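Alpha-1,3-glucanase (Streptomyces thermodiastaticus, PDB 7C7D) probably hydrolyses internal alpha-1,3-glucosidic linkages of alpha-1,3-glucan, as a thermostable glycoside hydrolase of family GH87. Local coordinates at residues T125-V130 with Q182-Q187; G311-G316 with D338-E343; G448-D453 with A485-T490. One frame throughout, in Å; residues are numbered along the deposited sequence.

Contact 1: T125-V130 with Q182-Q187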
loop_
_atom_site.group_PDB
_atom_site.type_symbol
_atom_site.label_atom_id
_atom_site.label_comp_id
_atom_site.label_asym_id
_atom_site.label_seq_id
_atom_site.Cartn_x
_atom_site.Cartn_y
_atom_site.Cartn_z
ATOM N N THR A 125 -4.774 -14.816 21.746
ATOM C CA THR A 125 -4.426 -13.484 22.196
ATOM C C THR A 125 -2.924 -13.409 22.386
ATOM O O THR A 125 -2.228 -14.424 22.433
ATOM C CB THR A 125 -5.133 -13.112 23.504
ATOM O OG1 THR A 125 -4.846 -14.107 24.490
ATOM C CG2 THR A 125 -6.637 -13.017 23.298
ATOM N N LEU A 126 -2.437 -12.180 22.488
ATOM C CA LEU A 126 -1.031 -11.896 22.719
ATOM C C LEU A 126 -0.971 -10.917 23.880
ATOM O O LEU A 126 -1.547 -9.828 23.802
ATOM C CB LEU A 126 -0.426 -11.287 21.452
ATOM C CG LEU A 126 1.088 -11.116 21.344
ATOM C CD1 LEU A 126 1.842 -12.420 21.541
ATOM C CD2 LEU A 126 1.421 -10.519 19.988
ATOM N N ASP A 127 -0.317 -11.317 24.968
ATOM C CA ASP A 127 -0.268 -10.472 26.152
ATOM C C ASP A 127 0.710 -9.322 25.944
ATOM O O ASP A 127 1.674 -9.427 25.183
ATOM C CB ASP A 127 0.142 -11.282 27.384
ATOM C CG ASP A 127 -1.011 -12.086 27.967
ATOM O OD1 ASP A 127 -2.146 -11.959 27.464
ATOM O OD2 ASP A 127 -0.783 -12.832 28.945
ATOM N N VAL A 128 0.441 -8.210 26.626
ATOM C CA VAL A 128 1.255 -7.003 26.544
ATOM C C VAL A 128 1.729 -6.644 27.945
ATOM O O VAL A 128 0.921 -6.554 28.876
ATOM C CB VAL A 128 0.480 -5.834 25.907
ATOM C CG1 VAL A 128 1.390 -4.630 25.718
ATOM C CG2 VAL A 128 -0.127 -6.255 24.569
ATOM N N TYR A 129 3.037 -6.452 28.088
ATOM C CA TYR A 129 3.647 -5.995 29.325
ATOM C C TYR A 129 4.314 -4.658 29.049
ATOM O O TYR A 129 4.852 -4.434 27.959
ATOM C CB TYR A 129 4.717 -6.981 29.813
ATOM C CG TYR A 129 4.184 -8.306 30.318
ATOM C CD1 TYR A 129 3.633 -9.236 29.446
ATOM C CD2 TYR A 129 4.249 -8.633 31.668
ATOM C CE1 TYR A 129 3.153 -10.448 29.904
ATOM C CE2 TYR A 129 3.770 -9.843 32.136
ATOM C CZ TYR A 129 3.222 -10.746 31.251
ATOM O OH TYR A 129 2.745 -11.951 31.713
ATOM N N VAL A 130 4.271 -3.768 30.032
ATOM C CA VAL A 130 4.987 -2.504 29.972
ATOM C C VAL A 130 5.848 -2.433 31.221
ATOM O O VAL A 130 5.324 -2.354 32.339
ATOM C CB VAL A 130 4.042 -1.302 29.883
ATOM C CG1 VAL A 130 4.836 -0.018 30.046
ATOM C CG2 VAL A 130 3.276 -1.315 28.562
ATOM N N GLN A 182 3.949 -11.189 24.780
ATOM C CA GLN A 182 4.152 -12.527 25.321
ATOM C C GLN A 182 3.071 -13.455 24.788
ATOM O O GLN A 182 1.881 -13.236 25.041
ATOM C CB GLN A 182 4.107 -12.497 26.847
ATOM C CG GLN A 182 4.363 -13.837 27.497
ATOM C CD GLN A 182 5.329 -13.730 28.647
ATOM O OE1 GLN A 182 6.481 -13.334 28.475
ATOM N NE2 GLN A 182 4.856 -14.054 29.840
ATOM N N ALA A 183 3.480 -14.493 24.063
ATOM C CA ALA A 183 2.532 -15.481 23.559
ATOM C C ALA A 183 2.100 -16.388 24.698
ATOM O O ALA A 183 2.890 -16.683 25.584
ATOM C CB ALA A 183 3.182 -16.318 22.457
ATOM N N THR A 184 0.837 -16.812 24.693
ATOM C CA THR A 184 0.323 -17.619 25.800
ATOM C C THR A 184 -0.558 -18.780 25.347
ATOM O O THR A 184 -0.540 -19.848 25.966
ATOM C CB THR A 184 -0.464 -16.764 26.803
ATOM O OG1 THR A 184 -1.588 -16.161 26.148
ATOM C CG2 THR A 184 0.411 -15.688 27.438
ATOM N N ASN A 185 -1.347 -18.585 24.288
ATOM C CA ASN A 185 -2.367 -19.564 23.920
ATOM C C ASN A 185 -2.399 -19.881 22.430
ATOM O O ASN A 185 -3.319 -20.572 21.980
ATOM C CB ASN A 185 -3.758 -19.119 24.393
ATOM C CG ASN A 185 -4.133 -17.737 23.888
ATOM O OD1 ASN A 185 -3.703 -17.321 22.816
ATOM N ND2 ASN A 185 -4.947 -17.021 24.657
ATOM N N VAL A 186 -1.442 -19.368 21.661
ATOM C CA VAL A 186 -1.315 -19.666 20.240
ATOM C C VAL A 186 0.077 -19.213 19.836
ATOM O O VAL A 186 0.622 -18.259 20.401
ATOM C CB VAL A 186 -2.419 -18.968 19.399
ATOM C CG1 VAL A 186 -2.340 -17.445 19.528
ATOM C CG2 VAL A 186 -2.357 -19.404 17.937
ATOM N N GLN A 187 0.665 -19.907 18.868
ATOM C CA GLN A 187 1.983 -19.530 18.375
ATOM C C GLN A 187 1.832 -18.321 17.458
ATOM O O GLN A 187 1.060 -18.360 16.497
ATOM C CB GLN A 187 2.605 -20.700 17.620
ATOM C CG GLN A 187 4.025 -20.477 17.134
ATOM C CD GLN A 187 4.467 -21.584 16.206
ATOM O OE1 GLN A 187 3.983 -21.690 15.081
ATOM N NE2 GLN A 187 5.377 -22.430 16.678
HETATM O O HOH W 1 -0.364 -16.361 22.262
HETATM O O HOH W 2 1.534 -13.511 30.054
#

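Contact 2: G311-G316 with D338-E343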
loop_
_atom_site.group_PDB
_atom_site.type_symbol
_atom_site.label_atom_id
_atom_site.label_comp_id
_atom_site.label_asym_id
_atom_site.label_seq_id
_atom_site.Cartn_x
_atom_site.Cartn_y
_atom_site.Cartn_z
ATOM N N GLY A 311 -16.946 3.885 -5.833
ATOM C CA GLY A 311 -17.562 4.812 -6.757
ATOM C C GLY A 311 -17.084 6.243 -6.609
ATOM O O GLY A 311 -15.880 6.528 -6.642
ATOM N N SER A 312 -18.025 7.157 -6.424
ATOM C CA SER A 312 -17.765 8.582 -6.549
ATOM C C SER A 312 -18.087 9.314 -5.256
ATOM O O SER A 312 -19.189 9.167 -4.709
ATOM C CB SER A 312 -18.609 9.159 -7.685
ATOM O OG SER A 312 -18.653 10.570 -7.627
ATOM N N LEU A 313 -17.139 10.135 -4.799
ATOM C CA LEU A 313 -17.373 11.064 -3.707
ATOM C C LEU A 313 -17.683 12.468 -4.205
ATOM O O LEU A 313 -17.865 13.381 -3.392
ATOM C CB LEU A 313 -16.174 11.099 -2.759
ATOM C CG LEU A 313 -15.894 9.793 -2.020
ATOM C CD1 LEU A 313 -14.623 9.923 -1.191
ATOM C CD2 LEU A 313 -17.080 9.402 -1.146
ATOM N N GLY A 314 -17.772 12.652 -5.521
ATOM C CA GLY A 314 -18.082 13.935 -6.100
ATOM C C GLY A 314 -16.923 14.907 -6.029
ATOM O O GLY A 314 -15.841 14.589 -5.532
ATOM N N PRO A 315 -17.142 16.116 -6.536
ATOM C CA PRO A 315 -16.086 17.138 -6.519
ATOM C C PRO A 315 -15.912 17.774 -5.147
ATOM O O PRO A 315 -16.853 17.896 -4.360
ATOM C CB PRO A 315 -16.601 18.181 -7.520
ATOM C CG PRO A 315 -18.104 18.038 -7.449
ATOM C CD PRO A 315 -18.351 16.561 -7.252
ATOM N N GLY A 316 -14.681 18.209 -4.872
ATOM C CA GLY A 316 -14.427 18.983 -3.666
ATOM C C GLY A 316 -14.519 18.187 -2.383
ATOM O O GLY A 316 -14.933 18.728 -1.350
ATOM N N ASP A 338 -13.391 15.066 -8.633
ATOM C CA ASP A 338 -12.496 16.180 -8.937
ATOM C C ASP A 338 -11.910 16.755 -7.661
ATOM O O ASP A 338 -12.639 17.076 -6.718
ATOM C CB ASP A 338 -13.266 17.306 -9.634
ATOM C CG ASP A 338 -13.860 16.908 -10.972
ATOM O OD1 ASP A 338 -13.787 15.736 -11.376
ATOM O OD2 ASP A 338 -14.437 17.808 -11.621
ATOM N N ASP A 339 -10.589 16.913 -7.647
ATOM C CA ASP A 339 -9.885 17.595 -6.567
ATOM C C ASP A 339 -9.951 16.844 -5.246
ATOM O O ASP A 339 -9.655 17.416 -4.197
ATOM C CB ASP A 339 -10.344 19.052 -6.416
ATOM C CG ASP A 339 -10.403 19.765 -7.742
ATOM O OD1 ASP A 339 -9.367 19.777 -8.424
ATOM O OD2 ASP A 339 -11.480 20.272 -8.127
ATOM N N LEU A 340 -10.311 15.562 -5.270
ATOM C CA LEU A 340 -10.372 14.778 -4.044
ATOM C C LEU A 340 -9.007 14.753 -3.370
ATOM O O LEU A 340 -7.976 14.585 -4.029
ATOM C CB LEU A 340 -10.808 13.347 -4.375
ATOM C CG LEU A 340 -10.780 12.308 -3.252
ATOM C CD1 LEU A 340 -11.824 12.611 -2.179
ATOM C CD2 LEU A 340 -10.990 10.917 -3.811
ATOM N N VAL A 341 -9.000 14.904 -2.047
ATOM C CA VAL A 341 -7.781 14.769 -1.252
ATOM C C VAL A 341 -7.960 13.592 -0.302
ATOM O O VAL A 341 -8.876 13.594 0.533
ATOM C CB VAL A 341 -7.432 16.053 -0.480
ATOM C CG1 VAL A 341 -6.183 15.833 0.373
ATOM C CG2 VAL A 341 -7.241 17.213 -1.444
ATOM N N VAL A 342 -7.089 12.591 -0.428
ATOM C CA VAL A 342 -7.072 11.427 0.454
ATOM C C VAL A 342 -5.761 11.507 1.221
ATOM O O VAL A 342 -4.690 11.271 0.650
ATOM C CB VAL A 342 -7.180 10.119 -0.344
ATOM C CG1 VAL A 342 -7.040 8.918 0.572
ATOM C CG2 VAL A 342 -8.498 10.064 -1.119
ATOM N N GLU A 343 -5.822 11.879 2.499
ATOM C CA GLU A 343 -4.602 12.199 3.223
ATOM C C GLU A 343 -4.665 11.743 4.673
ATOM O O GLU A 343 -5.722 11.743 5.308
ATOM C CB GLU A 343 -4.305 13.710 3.183
ATOM C CG GLU A 343 -5.375 14.528 3.890
ATOM C CD GLU A 343 -5.174 16.027 3.771
ATOM O OE1 GLU A 343 -4.121 16.470 3.269
ATOM O OE2 GLU A 343 -6.093 16.768 4.181
HETATM O O HOH W 3 -13.405 15.315 -4.583
#

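Contact 3: G448-D453 with A485-T490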
loop_
_atom_site.group_PDB
_atom_site.type_symbol
_atom_site.label_atom_id
_atom_site.label_comp_id
_atom_site.label_asym_id
_atom_site.label_seq_id
_atom_site.Cartn_x
_atom_site.Cartn_y
_atom_site.Cartn_z
ATOM N N GLY A 448 1.211 12.938 -22.070
ATOM C CA GLY A 448 1.740 14.121 -21.409
ATOM C C GLY A 448 3.063 13.815 -20.755
ATOM O O GLY A 448 3.964 13.253 -21.385
ATOM N N THR A 449 3.184 14.173 -19.480
ATOM C CA THR A 449 4.401 13.966 -18.710
ATOM C C THR A 449 4.073 13.123 -17.491
ATOM O O THR A 449 3.129 13.425 -16.754
ATOM C CB THR A 449 4.979 15.308 -18.261
ATOM O OG1 THR A 449 5.240 16.116 -19.413
ATOM C CG2 THR A 449 6.282 15.117 -17.491
ATOM N N ILE A 450 4.850 12.072 -17.278
ATOM C CA ILE A 450 4.762 11.269 -16.069
ATOM C C ILE A 450 5.978 11.617 -15.229
ATOM O O ILE A 450 7.116 11.354 -15.637
ATOM C CB ILE A 450 4.724 9.766 -16.376
ATOM C CG1 ILE A 450 3.726 9.447 -17.505
ATOM C CG2 ILE A 450 4.410 8.988 -15.111
ATOM C CD1 ILE A 450 2.276 9.813 -17.200
ATOM N N THR A 451 5.740 12.212 -14.068
ATOM C CA THR A 451 6.798 12.695 -13.197
ATOM C C THR A 451 6.952 11.726 -12.033
ATOM O O THR A 451 6.036 11.575 -11.223
ATOM C CB THR A 451 6.426 14.086 -12.680
ATOM O OG1 THR A 451 6.274 14.992 -13.782
ATOM C CG2 THR A 451 7.485 14.618 -11.741
ATOM N N VAL A 452 8.102 11.074 -11.955
ATOM C CA VAL A 452 8.386 10.088 -10.918
ATOM C C VAL A 452 9.603 10.609 -10.160
ATOM O O VAL A 452 10.742 10.399 -10.575
ATOM C CB VAL A 452 8.636 8.702 -11.522
ATOM C CG1 VAL A 452 8.870 7.664 -10.426
ATOM C CG2 VAL A 452 7.478 8.294 -12.443
ATOM N N ASP A 453 9.377 11.314 -9.049
ATOM C CA ASP A 453 10.423 12.113 -8.412
ATOM C C ASP A 453 10.544 11.811 -6.924
ATOM O O ASP A 453 9.543 11.806 -6.206
ATOM C CB ASP A 453 10.128 13.606 -8.572
ATOM C CG ASP A 453 11.136 14.471 -7.838
ATOM O OD1 ASP A 453 12.332 14.448 -8.210
ATOM O OD2 ASP A 453 10.750 15.146 -6.867
ATOM N N ALA A 485 4.116 9.236 -23.759
ATOM C CA ALA A 485 4.366 10.293 -22.799
ATOM C C ALA A 485 5.868 10.478 -22.627
ATOM O O ALA A 485 6.673 9.628 -23.008
ATOM C CB ALA A 485 3.752 9.921 -21.448
ATOM N N ARG A 486 6.239 11.615 -22.057
ATOM C CA ARG A 486 7.569 11.782 -21.490
ATOM C C ARG A 486 7.550 11.229 -20.071
ATOM O O ARG A 486 6.628 11.513 -19.302
ATOM C CB ARG A 486 7.896 13.275 -21.471
ATOM C CG ARG A 486 9.183 13.681 -20.807
ATOM C CD ARG A 486 9.188 15.198 -20.677
ATOM N NE ARG A 486 10.418 15.713 -20.092
ATOM C CZ ARG A 486 11.318 16.418 -20.765
ATOM N NH1 ARG A 486 11.120 16.692 -22.047
ATOM N NH2 ARG A 486 12.413 16.855 -20.156
ATOM N N VAL A 487 8.541 10.417 -19.723
ATOM C CA VAL A 487 8.625 9.833 -18.387
ATOM C C VAL A 487 9.931 10.308 -17.772
ATOM O O VAL A 487 11.019 9.974 -18.265
ATOM C CB VAL A 487 8.533 8.302 -18.412
ATOM C CG1 VAL A 487 8.592 7.750 -17.001
ATOM C CG2 VAL A 487 7.256 7.851 -19.120
ATOM N N ASP A 488 9.824 11.109 -16.713
ATOM C CA ASP A 488 10.971 11.728 -16.052
ATOM C C ASP A 488 11.123 11.104 -14.675
ATOM O O ASP A 488 10.281 11.322 -13.797
ATOM C CB ASP A 488 10.761 13.234 -15.924
ATOM C CG ASP A 488 10.690 13.923 -17.258
ATOM O OD1 ASP A 488 11.500 13.596 -18.141
ATOM O OD2 ASP A 488 9.832 14.812 -17.418
ATOM N N ILE A 489 12.195 10.342 -14.486
ATOM C CA ILE A 489 12.430 9.585 -13.263
ATOM C C ILE A 489 13.624 10.226 -12.570
ATOM O O ILE A 489 14.773 10.047 -12.992
ATOM C CB ILE A 489 12.669 8.100 -13.562
ATOM C CG1 ILE A 489 11.481 7.508 -14.327
ATOM C CG2 ILE A 489 12.933 7.331 -12.281
ATOM C CD1 ILE A 489 11.800 6.233 -15.081
ATOM N N THR A 490 13.355 10.971 -11.502
ATOM C CA THR A 490 14.367 11.821 -10.892
ATOM C C THR A 490 14.485 11.563 -9.400
ATOM O O THR A 490 13.504 11.259 -8.721
ATOM C CB THR A 490 14.058 13.311 -11.105
ATOM O OG1 THR A 490 12.746 13.594 -10.608
ATOM C CG2 THR A 490 14.111 13.669 -12.568
HETATM O O HOH W 4 8.585 15.866 -15.018
#

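Contact 1: T125-V130 with Q182-Q187
Asp-127 and Gln-182 form an antiparallel hydrogen-bonded pair, Asp-127 N to Gln-182 O and Gln-182 N to Asp-127 O each spanning 2.9 Å. By Thr-184 the chain has left the strand, and side chains take over. The Asn-185 amide reaches Thr-125 with both ends: OD1 accepts from Thr-125 N at 2.9 Å, in the carbonyl plane on a lone pair and nearly straight (170°), while ND2 donates to Thr-125 OG1 at 2.9 Å. Asn-185 CG sits between its own N and carbonyl carbon (chi1 55°), the position from which the amide meets Thr-125. Water 1 bridges the loop, donating to Thr-125 O and Val-186 O and accepting from Thr-184 N. On the face bearing Asp-127, the Tyr-129 ring lies obliquely against Gln-182, with CE1 3.8 Å from Gln-182 CB. Water 2, in the ring plane at its edge, joins Tyr-129 OH to Asp-127 OD2, while Gln-182 OE1 turns to Arg-100. Leu-126 CD1 meets Ala-183 CB at 4.2 Å among the buried side chains of this antiparallel domain, consistent with a beta-sandwich. An asparagine, donor and acceptor at once, thus ties the loop to Thr-125 beside the backbone pair.

Contact 2: G311-G316 with D338-E343
Gly-316 N donates to Asp-338 O at 3.0 Å, the one direct hydrogen bond between 311-316 and 338-343. It arrives nearly along the C=O axis, with a C=O...N angle of 168°. The same carbonyl is approached by a carbon donor, Pro-315 CA lying 3.5 Å from Asp-338 O in a CA-H...O contact, so that neighbouring residues of one loop converge on a single acceptor. Gly-316 has a positive phi (71°), a conformation that favours glycine.

Water adds a second polar link. Water 3 sits 2.7 Å from Gly-314 O and 2.9 Å from Asp-338 O.

The segments lie on successive coils of a parallel beta-helix, the fold of the pectate lyase-like family, and meet at the corner where Pro-315 and Gly-316 stand beside Asp-338 and Asp-339. The bonds thus join corners rather than strands. Polar side chains hold the corner as well: Asn-337 OD1 accepts from Leu-313 N, and Ser-312 OG bonds to Thr-336 O.

Apolar contacts lie on two sides of the water. Leu-313 and Leu-340, both buried, cross obliquely and touch through single methyl groups, CD1 to CD1 at 4.0 Å. With Leu-340 CG anti to the backbone N (chi1 173°), CG lies closer to Leu-313 CD1 than CB does, and the second torsion then directs CD1 to the contact. Toward the surface, Pro-315 CB rests 4.0 Å from Asp-338 CB, the proline ring meeting the CB methylene of Asp-338, not its carboxylate.

Contact 3: G448-D453 with A485-T490
The carboxylate of Asp-453 accepts from Thr-490 OG1: OD1 is met on its anti side, 16° out of the carboxylate plane, at 2.6 Å, with the threonine as donor. The turn about the CB-CG bond of Asp-453 (chi2 64°) brings OD1 to the Thr-490 hydroxyl. An alanine here would remove the carboxylate and would probably leave the Thr-490 hydroxyl without its acceptor, free to turn. The second carboxylate, that of Asp-488, faces its own strand neighbour: Arg-486 NE lies 2.9 Å from Asp-488 OD2 in a salt bridge, with OD2 in the guanidinium plane at its edge and using its syn lone pair. Asp-488 OD2 also accepts from water 4, which is bonded to Thr-451 OG1 and so ties the two strands together. The Thr-449 methyl CG2 approaches the same oxygen, at 3.6 Å.

Underneath runs a regular parallel ladder, the strands 4.7 Å apart at closest approach and 8° from parallel. Its bonds alternate from strand to strand, Ile-450 N to Arg-486 O and Asp-488 N to Ile-450 O being followed by Val-452 N to Asp-488 O and Thr-490 N to Val-452 O. This is the stacking of consecutive coils in a parallel beta-helix, in which residues at equivalent positions line up across the coils. Strands 415-423 and 517-527 continue the stack beyond these two.

The other face of the ladder is apolar and buried. Ile-450 CB lies 4.2 Å from Val-487 CG2, and Val-452 CB is 4.2 Å from Ile-489 CG1. Just before strand 486-490, Ala-485 CB meets Ile-450 CG1 at 4.0 Å. Leu-474 of strand 474-477 touches both Val-452 and Ile-489, and Ile-434 of strand 432-435 packs on Ile-450 and Val-452 inside the helix.

Overall arrangement
Contacts 2 and 3 belong to the same parallel beta-helix, one at a corner between strands and the other between strands of two later coils; their centres are 24 Å apart and their nearest atoms about 16 Å. Contact 1 belongs to the separate antiparallel domain, its centre 41 Å from that of contact 2 and 48 Å from that of contact 3, with which it lies on opposite sides of the chain's centre. None of the three touches another, and they follow in series along the chain. The bound calcium ion, held by Glu-63, Glu-65, Ser-88, Gln-91 and Asp-191, is about 13 Å from the side chain of Leu-126 in contact 1.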